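Local atomic coordinates of enterobactin synthetase component F-related protein (Vibrio cholerae serotype O1, PDB entry 4OXI), a protein that probably uses ATP to activate glycine as glycyl adenylate, acting as an adenylation domain protein in a lipopolysaccharide modification pathway that confers resistance to antimicrobial peptides. Residues 358-363 / 450-455; 412-417 / 462-467; 488-493 / 525-530. All blocks are in the same frame, centred on the assembly; numbering follows the deposited sequence.

Interaction 1 (358-363 / 450-455). With GAP (glycyl-adenosine-5'-phosphate), chain B.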
loop_
_atom_site.group_PDB
_atom_site.type_symbol
_atom_site.label_atom_id
_atom_site.label_comp_id
_atom_site.label_asym_id
_atom_site.label_seq_id
_atom_site.Cartn_x
_atom_site.Cartn_y
_atom_site.Cartn_z
ATOM N N ASN A 358 10.647 6.681 -10.936
ATOM C CA ASN A 358 10.948 5.759 -9.836
ATOM C C ASN A 358 10.501 6.434 -8.553
ATOM O O ASN A 358 10.873 7.579 -8.315
ATOM C CB ASN A 358 12.456 5.448 -9.776
ATOM C CG ASN A 358 12.793 4.272 -8.851
ATOM O OD1 ASN A 358 11.909 3.526 -8.419
ATOM N ND2 ASN A 358 14.085 4.087 -8.572
ATOM N N LEU A 359 9.687 5.763 -7.742
ATOM C CA LEU A 359 9.265 6.335 -6.460
ATOM C C LEU A 359 9.782 5.452 -5.344
ATOM O O LEU A 359 9.738 4.228 -5.470
ATOM C CB LEU A 359 7.742 6.392 -6.349
ATOM C CG LEU A 359 6.915 7.319 -7.227
ATOM C CD1 LEU A 359 5.396 7.201 -6.912
ATOM C CD2 LEU A 359 7.383 8.715 -7.012
ATOM N N TYR A 360 10.250 6.057 -4.250
ATOM C CA TYR A 360 10.717 5.288 -3.100
ATOM C C TYR A 360 10.094 5.775 -1.794
ATOM O O TYR A 360 9.944 6.976 -1.571
ATOM C CB TYR A 360 12.265 5.297 -2.970
ATOM C CG TYR A 360 12.719 5.016 -1.550
ATOM C CD1 TYR A 360 12.994 3.715 -1.127
ATOM C CD2 TYR A 360 12.828 6.043 -0.613
ATOM C CE1 TYR A 360 13.371 3.454 0.191
ATOM C CE2 TYR A 360 13.187 5.789 0.702
ATOM C CZ TYR A 360 13.468 4.498 1.095
ATOM O OH TYR A 360 13.837 4.252 2.406
ATOM N N GLY A 361 9.781 4.826 -0.915
ATOM C CA GLY A 361 9.386 5.134 0.442
ATOM C C GLY A 361 8.706 3.945 1.105
ATOM O O GLY A 361 8.177 3.058 0.421
ATOM N N PRO A 362 8.742 3.909 2.443
ATOM C CA PRO A 362 8.072 2.865 3.216
ATOM C C PRO A 362 6.687 3.335 3.647
ATOM O O PRO A 362 6.409 4.545 3.651
ATOM C CB PRO A 362 8.980 2.718 4.437
ATOM C CG PRO A 362 9.474 4.121 4.674
ATOM C CD PRO A 362 9.600 4.757 3.293
ATOM N N THR A 363 5.833 2.386 4.011
ATOM C CA THR A 363 4.493 2.700 4.469
ATOM C C THR A 363 4.558 3.646 5.657
ATOM O O THR A 363 3.688 4.511 5.823
ATOM C CB THR A 363 3.752 1.403 4.838
ATOM O OG1 THR A 363 3.706 0.553 3.678
ATOM C CG2 THR A 363 2.321 1.688 5.331
ATOM N N SER A 450 14.955 3.741 8.273
ATOM C CA SER A 450 14.285 3.035 7.190
ATOM C C SER A 450 14.758 1.597 7.083
ATOM O O SER A 450 13.996 0.702 6.692
ATOM C CB SER A 450 14.528 3.754 5.859
ATOM O OG SER A 450 15.871 3.578 5.445
ATOM N N GLY A 451 16.022 1.373 7.423
ATOM C CA GLY A 451 16.613 0.054 7.270
ATOM C C GLY A 451 17.213 -0.082 5.884
ATOM O O GLY A 451 17.890 -1.075 5.581
ATOM N N ASP A 452 16.985 0.928 5.045
ATOM C CA ASP A 452 17.504 0.898 3.679
ATOM C C ASP A 452 18.915 1.483 3.627
ATOM O O ASP A 452 19.188 2.551 4.193
ATOM C CB ASP A 452 16.582 1.677 2.732
ATOM C CG ASP A 452 15.203 1.044 2.597
ATOM O OD1 ASP A 452 15.141 -0.144 2.219
ATOM O OD2 ASP A 452 14.186 1.726 2.880
ATOM N N ILE A 453 19.807 0.777 2.943
ATOM C CA ILE A 453 21.190 1.214 2.781
ATOM C C ILE A 453 21.309 1.950 1.446
ATOM O O ILE A 453 20.952 1.392 0.404
ATOM C CB ILE A 453 22.155 -0.000 2.796
ATOM C CG1 ILE A 453 22.025 -0.750 4.127
ATOM C CG2 ILE A 453 23.601 0.437 2.531
ATOM C CD1 ILE A 453 22.177 0.157 5.350
ATOM N N VAL A 454 21.783 3.198 1.475
ATOM C CA VAL A 454 21.879 3.991 0.252
ATOM C C VAL A 454 23.252 4.620 0.063
ATOM O O VAL A 454 24.060 4.679 0.994
ATOM C CB VAL A 454 20.848 5.126 0.238
ATOM C CG1 VAL A 454 19.441 4.573 0.417
ATOM C CG2 VAL A 454 21.168 6.131 1.332
ATOM N N THR A 455 23.506 5.094 -1.153
ATOM C CA THR A 455 24.664 5.947 -1.403
ATOM C C THR A 455 24.242 7.234 -2.125
ATOM O O THR A 455 23.314 7.222 -2.933
ATOM C CB THR A 455 25.767 5.210 -2.204
ATOM O OG1 THR A 455 26.903 6.068 -2.347
ATOM C CG2 THR A 455 25.270 4.840 -3.570
HETATM N N GAP B . 4.979 2.577 0.113
HETATM C CA GAP B . 5.566 1.839 -1.044
HETATM C C GAP B . 6.120 0.534 -0.508
HETATM O O GAP B . 6.637 -0.306 -1.222
HETATM P PA GAP B . 6.459 -0.978 1.763
HETATM O O1A GAP B . 6.443 -0.486 3.189
HETATM O O2A GAP B . 5.626 -2.180 1.349
HETATM O O3A GAP B . 6.024 0.316 0.924
HETATM C "C5'" GAP B . 8.989 -0.293 1.825
HETATM O "O5'" GAP B . 8.003 -1.232 1.392
HETATM C "C4'" GAP B . 10.357 -0.794 1.407
HETATM O "O4'" GAP B . 10.335 -1.127 0.017
HETATM C "C3'" GAP B . 11.434 0.263 1.502
HETATM O "O3'" GAP B . 11.954 0.352 2.828
HETATM C "C2'" GAP B . 12.452 -0.231 0.488
HETATM O "O2'" GAP B . 13.188 -1.322 1.020
HETATM C "C1'" GAP B . 11.607 -0.877 -0.579
HETATM N N9 GAP B . 11.425 0.073 -1.700
HETATM C C8 GAP B . 10.359 0.874 -1.884
HETATM N N7 GAP B . 10.491 1.611 -3.015
HETATM C C5 GAP B . 11.679 1.284 -3.567
HETATM C C6 GAP B . 12.442 1.704 -4.761
HETATM N N6 GAP B . 11.934 2.625 -5.624
HETATM N N1 GAP B . 13.647 1.121 -4.966
HETATM C C2 GAP B . 14.155 0.195 -4.120
HETATM N N3 GAP B . 13.509 -0.228 -3.016
HETATM C C4 GAP B . 12.289 0.268 -2.697
#
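With CG turned anti to the backbone N (chi1 157°), the ring of Tyr360 extends toward Asp452, whose own CG lies anti to its carbonyl carbon (chi1 -65°) and comes from the opposite direction. The two side chains join by one short hydrogen bond, Tyr360 OH donating to Asp452 OD2 at 2.6 Å. That oxygen lies in the plane of the tyrosine ring, at its edge, whereas the hydroxyl meets the carboxylate on its anti side, somewhat out of its plane; the planes of ring and carboxylate stand 77° apart. Asp452 OD2 also accepts from the ribose O3' of glycyl-adenosine-5'-phosphate, and Asp452 OD1 takes O2' at 2.6 Å, one carboxylate oxygen for each ribose hydroxyl. Tyr360 lines the pocket itself, its CD1 3.7 Å from the ligand atom C5 in the adenine, and its bond to the ribose-binding aspartate is consistent with fixing how the carboxylate is turned. Segment 358-363 also holds the adenine and the phosphoryl group: adenine N6 donates to Leu359 O at 2.7 Å and to Asn358 OD1, while the phosphoryl oxygen O1A accepts from both Thr363 N and Thr363 OG1. Beside the tyrosine, Ser450 CB packs 3.6 Å from Tyr360 OH; Ser450 OG bonds to Leu417 O and closes an ST turn by accepting from Asp452 N. Further partners fix the carboxylate, since Asp452 OD1 is reached by His463 NE2 and forms a salt bridge with Arg466. The contact therefore joins two sheets beside the nucleotide: strand 356-360, flanked by strands 332-336 and 370-373, and strand 445-457, whose neighbours include 416-419 and 460-466.

Interaction 2 (412-417 / 462-467). With GAP (glycyl-adenosine-5'-phosphate), chain B.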
loop_
_atom_site.group_PDB
_atom_site.type_symbol
_atom_site.label_atom_id
_atom_site.label_comp_id
_atom_site.label_asym_id
_atom_site.label_seq_id
_atom_site.Cartn_x
_atom_site.Cartn_y
_atom_site.Cartn_z
ATOM N N GLY A 412 29.437 10.261 -2.752
ATOM C CA GLY A 412 29.812 8.921 -2.328
ATOM C C GLY A 412 29.419 8.510 -0.917
ATOM O O GLY A 412 29.623 7.356 -0.534
ATOM N N TYR A 413 28.877 9.440 -0.134
ATOM C CA TYR A 413 28.481 9.131 1.243
ATOM C C TYR A 413 27.497 7.958 1.284
ATOM O O TYR A 413 26.593 7.861 0.451
ATOM C CB TYR A 413 27.866 10.351 1.912
ATOM C CG TYR A 413 27.938 10.307 3.415
ATOM C CD1 TYR A 413 29.127 10.585 4.079
ATOM C CD2 TYR A 413 26.822 9.990 4.175
ATOM C CE1 TYR A 413 29.202 10.547 5.457
ATOM C CE2 TYR A 413 26.886 9.951 5.555
ATOM C CZ TYR A 413 28.080 10.228 6.190
ATOM O OH TYR A 413 28.143 10.192 7.564
ATOM N N ARG A 414 27.673 7.080 2.266
ATOM C CA ARG A 414 27.028 5.776 2.253
ATOM C C ARG A 414 26.525 5.438 3.652
ATOM O O ARG A 414 27.171 5.776 4.644
ATOM C CB ARG A 414 28.042 4.723 1.785
ATOM C CG ARG A 414 27.471 3.343 1.488
ATOM C CD ARG A 414 28.581 2.331 1.153
ATOM N NE ARG A 414 28.025 1.061 0.685
ATOM C CZ ARG A 414 27.575 0.096 1.487
ATOM N NH1 ARG A 414 27.619 0.251 2.808
ATOM N NH2 ARG A 414 27.074 -1.023 0.971
ATOM N N GLY A 415 25.367 4.785 3.730
ATOM C CA GLY A 415 24.825 4.355 5.008
ATOM C C GLY A 415 23.316 4.160 4.995
ATOM O O GLY A 415 22.689 4.066 3.932
ATOM N N GLU A 416 22.726 4.091 6.184
ATOM C CA GLU A 416 21.299 3.868 6.301
ATOM C C GLU A 416 20.528 5.171 6.133
ATOM O O GLU A 416 20.892 6.190 6.712
ATOM C CB GLU A 416 20.959 3.227 7.645
ATOM C CG GLU A 416 19.466 3.196 7.920
ATOM C CD GLU A 416 19.105 2.383 9.135
ATOM O OE1 GLU A 416 20.028 1.941 9.850
ATOM O OE2 GLU A 416 17.893 2.176 9.369
ATOM N N LEU A 417 19.463 5.124 5.344
ATOM C CA LEU A 417 18.621 6.290 5.091
ATOM C C LEU A 417 17.677 6.544 6.258
ATOM O O LEU A 417 17.026 5.616 6.744
ATOM C CB LEU A 417 17.806 6.068 3.815
ATOM C CG LEU A 417 17.020 7.252 3.261
ATOM C CD1 LEU A 417 17.971 8.373 2.944
ATOM C CD2 LEU A 417 16.243 6.847 2.004
ATOM N N ILE A 462 21.092 6.270 -4.399
ATOM C CA ILE A 462 21.002 4.964 -5.043
ATOM C C ILE A 462 20.706 3.935 -3.954
ATOM O O ILE A 462 21.386 3.919 -2.933
ATOM C CB ILE A 462 22.332 4.575 -5.701
ATOM C CG1 ILE A 462 22.831 5.695 -6.620
ATOM C CG2 ILE A 462 22.200 3.243 -6.432
ATOM C CD1 ILE A 462 21.919 5.981 -7.748
ATOM N N HIS A 463 19.708 3.080 -4.168
ATOM C CA HIS A 463 19.332 2.104 -3.146
ATOM C C HIS A 463 20.205 0.886 -3.306
ATOM O O HIS A 463 20.234 0.303 -4.379
ATOM C CB HIS A 463 17.856 1.704 -3.281
ATOM C CG HIS A 463 17.386 0.746 -2.228
ATOM N ND1 HIS A 463 17.578 -0.617 -2.319
ATOM C CD2 HIS A 463 16.726 0.954 -1.060
ATOM C CE1 HIS A 463 17.059 -1.206 -1.254
ATOM N NE2 HIS A 463 16.540 -0.277 -0.473
ATOM N N LEU A 464 20.902 0.498 -2.236
ATOM C CA LEU A 464 21.890 -0.586 -2.296
ATOM C C LEU A 464 21.407 -1.911 -1.689
ATOM O O LEU A 464 21.930 -2.981 -2.011
ATOM C CB LEU A 464 23.189 -0.147 -1.617
ATOM C CG LEU A 464 23.868 1.068 -2.255
ATOM C CD1 LEU A 464 25.047 1.556 -1.430
ATOM C CD2 LEU A 464 24.312 0.765 -3.682
ATOM N N GLY A 465 20.404 -1.845 -0.821
ATOM C CA GLY A 465 19.930 -3.030 -0.130
ATOM C C GLY A 465 19.482 -2.682 1.272
ATOM O O GLY A 465 19.175 -1.522 1.564
ATOM N N ARG A 466 19.457 -3.682 2.144
ATOM C CA ARG A 466 18.937 -3.516 3.493
ATOM C C ARG A 466 19.867 -4.165 4.506
ATOM O O ARG A 466 20.645 -5.047 4.164
ATOM C CB ARG A 466 17.532 -4.131 3.604
ATOM C CG ARG A 466 16.447 -3.335 2.883
ATOM C CD ARG A 466 15.029 -3.768 3.288
ATOM N NE ARG A 466 14.786 -3.665 4.727
ATOM C CZ ARG A 466 14.376 -2.567 5.356
ATOM N NH1 ARG A 466 14.177 -1.441 4.676
ATOM N NH2 ARG A 466 14.174 -2.592 6.678
ATOM N N ARG A 467 19.783 -3.720 5.754
ATOM C CA ARG A 467 20.570 -4.327 6.820
ATOM C C ARG A 467 19.823 -5.473 7.509
ATOM O O ARG A 467 20.377 -6.133 8.387
ATOM C CB ARG A 467 20.951 -3.275 7.855
ATOM C CG ARG A 467 19.778 -2.424 8.311
ATOM C CD ARG A 467 19.912 -2.068 9.791
ATOM N NE ARG A 467 19.030 -0.968 10.179
ATOM C CZ ARG A 467 17.737 -1.112 10.460
ATOM N NH1 ARG A 467 17.162 -2.311 10.389
ATOM N NH2 ARG A 467 17.018 -0.056 10.808
HETATM N N GAP B . 4.979 2.577 0.113
HETATM C CA GAP B . 5.566 1.839 -1.044
HETATM C C GAP B . 6.120 0.534 -0.508
HETATM O O GAP B . 6.637 -0.306 -1.222
HETATM P PA GAP B . 6.459 -0.978 1.763
HETATM O O1A GAP B . 6.443 -0.486 3.189
HETATM O O2A GAP B . 5.626 -2.180 1.349
HETATM O O3A GAP B . 6.024 0.316 0.924
HETATM C "C5'" GAP B . 8.989 -0.293 1.825
HETATM O "O5'" GAP B . 8.003 -1.232 1.392
HETATM C "C4'" GAP B . 10.357 -0.794 1.407
HETATM O "O4'" GAP B . 10.335 -1.127 0.017
HETATM C "C3'" GAP B . 11.434 0.263 1.502
HETATM O "O3'" GAP B . 11.954 0.352 2.828
HETATM C "C2'" GAP B . 12.452 -0.231 0.488
HETATM O "O2'" GAP B . 13.188 -1.322 1.020
HETATM C "C1'" GAP B . 11.607 -0.877 -0.579
HETATM N N9 GAP B . 11.425 0.073 -1.700
HETATM C C8 GAP B . 10.359 0.874 -1.884
HETATM N N7 GAP B . 10.491 1.611 -3.015
HETATM C C5 GAP B . 11.679 1.284 -3.567
HETATM C C6 GAP B . 12.442 1.704 -4.761
HETATM N N6 GAP B . 11.934 2.625 -5.624
HETATM N N1 GAP B . 13.647 1.121 -4.966
HETATM C C2 GAP B . 14.155 0.195 -4.120
HETATM N N3 GAP B . 13.509 -0.228 -3.016
HETATM C C4 GAP B . 12.289 0.268 -2.697
#
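Arg414 meets Leu464 first: its chain, extended from CG to NE, carries the guanidinium over to the leucine, where NE lies 3.7 Å from Leu464 CD1. The methyl approaches the guanidinium plane obliquely and the two side chains cross at a slant, a van der Waals touch of a methyl on a guanidinium at the protein surface. At Gly415 the chain turns a corner, which separates this touch from the polar one that follows. Glu416 then reaches out almost straight, with CG anti to the backbone N (chi1 170°), and places its carboxylate against Arg467 in a salt bridge held at two points. Arg467 NE donates to Glu416 OE1 at 3.1 Å along a nearly straight path (165°), and OE1 sits at the guanidinium edge, in its plane. The second bond, from Arg467 NH2 to Glu416 OE2 at 2.8 Å, is bent and weak. NE comes from above the carboxylate plane, and the two flat groups are turned 67° against each other, so the pair departs from the coplanar fork of an ideal bidentate bridge. Glu416 OE2 has a further partner in Gly451 N, which ties the acid to strand 445-457. That strand lies between the two segments in the antiparallel sheet, consistent with a contact made by side chains across an intervening strand. Segment 462-467 also borders the nucleotide: the C2 and N3 side of the adenine lies over one face of the His463 ring, His463 CG 3.8 Å from the ligand atom C2. Leu464 and Gly465, both opposite Ile453, form a classic beta bulge at the edge of the adenylate pocket.

Interaction 3 (488-493 / 525-530)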
loop_
_atom_site.group_PDB
_atom_site.type_symbol
_atom_site.label_atom_id
_atom_site.label_comp_id
_atom_site.label_asym_id
_atom_site.label_seq_id
_atom_site.Cartn_x
_atom_site.Cartn_y
_atom_site.Cartn_z
ATOM N N ARG A 488 9.062 -22.618 12.221
ATOM C CA ARG A 488 9.616 -23.198 13.450
ATOM C C ARG A 488 8.540 -23.776 14.365
ATOM O O ARG A 488 8.689 -24.892 14.867
ATOM C CB ARG A 488 10.438 -22.171 14.240
ATOM C CG ARG A 488 11.898 -22.122 13.853
ATOM C CD ARG A 488 12.708 -21.160 14.732
ATOM N NE ARG A 488 13.996 -20.912 14.098
ATOM C CZ ARG A 488 15.053 -21.714 14.215
ATOM N NH1 ARG A 488 14.985 -22.802 14.980
ATOM N NH2 ARG A 488 16.184 -21.427 13.574
ATOM N N ARG A 489 7.479 -23.002 14.596
ATOM C CA ARG A 489 6.348 -23.443 15.415
ATOM C C ARG A 489 5.718 -24.714 14.862
ATOM O O ARG A 489 5.489 -25.677 15.590
ATOM C CB ARG A 489 5.257 -22.368 15.451
ATOM C CG ARG A 489 5.366 -21.360 16.578
ATOM C CD ARG A 489 3.974 -20.843 16.971
ATOM N NE ARG A 489 3.179 -20.428 15.813
ATOM C CZ ARG A 489 3.178 -19.196 15.303
ATOM N NH1 ARG A 489 2.420 -18.911 14.252
ATOM N NH2 ARG A 489 3.925 -18.242 15.842
ATOM N N VAL A 490 5.431 -24.692 13.563
ATOM C CA VAL A 490 4.689 -25.753 12.905
ATOM C C VAL A 490 5.526 -27.034 12.758
ATOM O O VAL A 490 5.013 -28.138 12.909
ATOM C CB VAL A 490 4.168 -25.269 11.534
ATOM C CG1 VAL A 490 3.603 -26.412 10.738
ATOM C CG2 VAL A 490 3.120 -24.168 11.714
ATOM N N THR A 491 6.817 -26.893 12.482
ATOM C CA THR A 491 7.659 -28.068 12.313
ATOM C C THR A 491 8.346 -28.541 13.587
ATOM O O THR A 491 8.760 -29.695 13.663
ATOM C CB THR A 491 8.731 -27.848 11.240
ATOM O OG1 THR A 491 9.688 -26.888 11.705
ATOM C CG2 THR A 491 8.081 -27.366 9.944
ATOM N N GLN A 492 8.479 -27.655 14.572
ATOM C CA GLN A 492 9.225 -27.954 15.799
ATOM C C GLN A 492 10.689 -28.274 15.505
ATOM O O GLN A 492 11.390 -28.837 16.349
ATOM C CB GLN A 492 8.574 -29.099 16.603
ATOM C CG GLN A 492 7.235 -28.739 17.261
ATOM C CD GLN A 492 7.353 -27.548 18.194
ATOM O OE1 GLN A 492 8.119 -27.575 19.162
ATOM N NE2 GLN A 492 6.602 -26.488 17.899
ATOM N N ALA A 493 11.146 -27.905 14.308
ATOM C CA ALA A 493 12.539 -28.096 13.913
ATOM C C ALA A 493 13.513 -27.264 14.752
ATOM O O ALA A 493 13.176 -26.181 15.225
ATOM C CB ALA A 493 12.719 -27.774 12.428
ATOM N N ASP A 525 2.881 -32.317 4.363
ATOM C CA ASP A 525 1.455 -32.069 4.125
ATOM C C ASP A 525 0.843 -31.349 5.316
ATOM O O ASP A 525 0.108 -30.370 5.162
ATOM C CB ASP A 525 0.701 -33.375 3.882
ATOM C CG ASP A 525 1.155 -34.076 2.621
ATOM O OD1 ASP A 525 1.608 -35.244 2.719
ATOM O OD2 ASP A 525 1.063 -33.455 1.535
ATOM N N LEU A 526 1.147 -31.852 6.506
ATOM C CA LEU A 526 0.664 -31.262 7.737
ATOM C C LEU A 526 1.222 -29.836 7.911
ATOM O O LEU A 526 0.481 -28.906 8.249
ATOM C CB LEU A 526 1.054 -32.147 8.919
ATOM C CG LEU A 526 0.658 -31.627 10.297
ATOM C CD1 LEU A 526 -0.843 -31.394 10.354
ATOM C CD2 LEU A 526 1.088 -32.596 11.388
ATOM N N TRP A 527 2.520 -29.676 7.658
ATOM C CA TRP A 527 3.194 -28.380 7.760
ATOM C C TRP A 527 2.548 -27.331 6.871
ATOM O O TRP A 527 2.286 -26.212 7.309
ATOM C CB TRP A 527 4.644 -28.509 7.327
ATOM C CG TRP A 527 5.470 -29.375 8.210
ATOM C CD1 TRP A 527 5.150 -29.839 9.458
ATOM C CD2 TRP A 527 6.767 -29.894 7.908
ATOM N NE1 TRP A 527 6.181 -30.606 9.953
ATOM C CE2 TRP A 527 7.184 -30.660 9.016
ATOM C CE3 TRP A 527 7.621 -29.779 6.804
ATOM C CZ2 TRP A 527 8.423 -31.303 9.054
ATOM C CZ3 TRP A 527 8.851 -30.428 6.842
ATOM C CH2 TRP A 527 9.239 -31.177 7.959
ATOM N N LEU A 528 2.325 -27.707 5.614
ATOM C CA LEU A 528 1.697 -26.845 4.629
ATOM C C LEU A 528 0.302 -26.438 5.091
ATOM O O LEU A 528 -0.074 -25.266 5.025
ATOM C CB LEU A 528 1.602 -27.583 3.298
ATOM C CG LEU A 528 1.078 -26.776 2.120
ATOM C CD1 LEU A 528 1.924 -25.526 1.963
ATOM C CD2 LEU A 528 1.080 -27.597 0.841
ATOM N N SER A 529 -0.454 -27.416 5.573
ATOM C CA SER A 529 -1.817 -27.180 6.033
ATOM C C SER A 529 -1.872 -26.151 7.164
ATOM O O SER A 529 -2.719 -25.262 7.161
ATOM C CB SER A 529 -2.464 -28.496 6.470
ATOM O OG SER A 529 -3.513 -28.257 7.387
ATOM N N GLN A 530 -0.965 -26.274 8.125
ATOM C CA GLN A 530 -0.908 -25.329 9.235
ATOM C C GLN A 530 -0.359 -23.940 8.860
ATOM O O GLN A 530 -0.851 -22.934 9.352
ATOM C CB GLN A 530 -0.136 -25.932 10.409
ATOM C CG GLN A 530 -0.849 -27.137 11.009
ATOM C CD GLN A 530 -0.024 -27.854 12.059
ATOM O OE1 GLN A 530 1.082 -27.428 12.405
ATOM N NE2 GLN A 530 -0.560 -28.952 12.575
#
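The last turn of helix 480-491 meets the side of helix 524-531, the backbones approaching most closely at Val490 and Trp527, whose CA atoms lie 6.0 Å apart. The Thr491 methyl CG2 stands over one face of the Trp527 indole, 3.5 Å from the centroid of the five-membered ring and 10° off the ring normal, a well-centred CH-pi contact. The threonine and tryptophan side chains cross at about a right angle, with the methyl directed down onto the ring. This follows from the threonine torsion: OG1 lies between the backbone N and the carbonyl carbon (chi1 69°), leaving CG2 anti to the carbonyl carbon and directed at the indole. OG1 bonds back to Val487 O in its helix and accepts from Ala493 N just beyond it, at 3.2 Å. The methyl of this one residue thus packs on the indole while its hydroxyl forms an ST turn at the helix end. At the preceding residue, Val490 CG1 rests against the other helix at Trp527 CA, 3.6 Å away, and also touches the ring at CD1. Gln530 continues the contact: its side chain and that of Val490 slide past each other in opposite directions, and the amide oxygen OE1 comes to 3.2 Å from Val490 CG1. No hydrogen bond crosses between the segments. Beyond them, the Trp527 ring packs edge-to-face with Trp522 and touches Thr520, whose hydroxyl also bonds Thr491 O. After the helix, Gln492 adopts positive phi (61°), and its NE2 folds back to Arg489 O at 2.7 Å. The whole is a helix C-terminus docked by apolar and CH-pi contacts on a second helix, within the small C-terminal subdomain characteristic of adenylate-forming enzymes.

Interactions 1 and 2 are neighbours, their centres 9 Å apart, and both touch the glycyl adenylate. Segment 450-455 and both segments of interaction 2 share the antiparallel sheet in which strand 445-457 pairs with 416-419 and 460-466; 358-363 belongs to another, mixed sheet. Their segments alternate along the chain: 358-363, 412-417, 450-455, then 462-467. A probable backbone hydrogen bond, Ile453 N to Gly465 O at 2.8 Å, joins them. Interaction 3 follows both in sequence, its nearest atoms about 22 Å from interaction 1 and 17 Å from interaction 2. Interaction 1 thus lies in the nucleotide site, interaction 2 at the surface of the sheet bordering it, and the third packs two helices together in the C-terminal region.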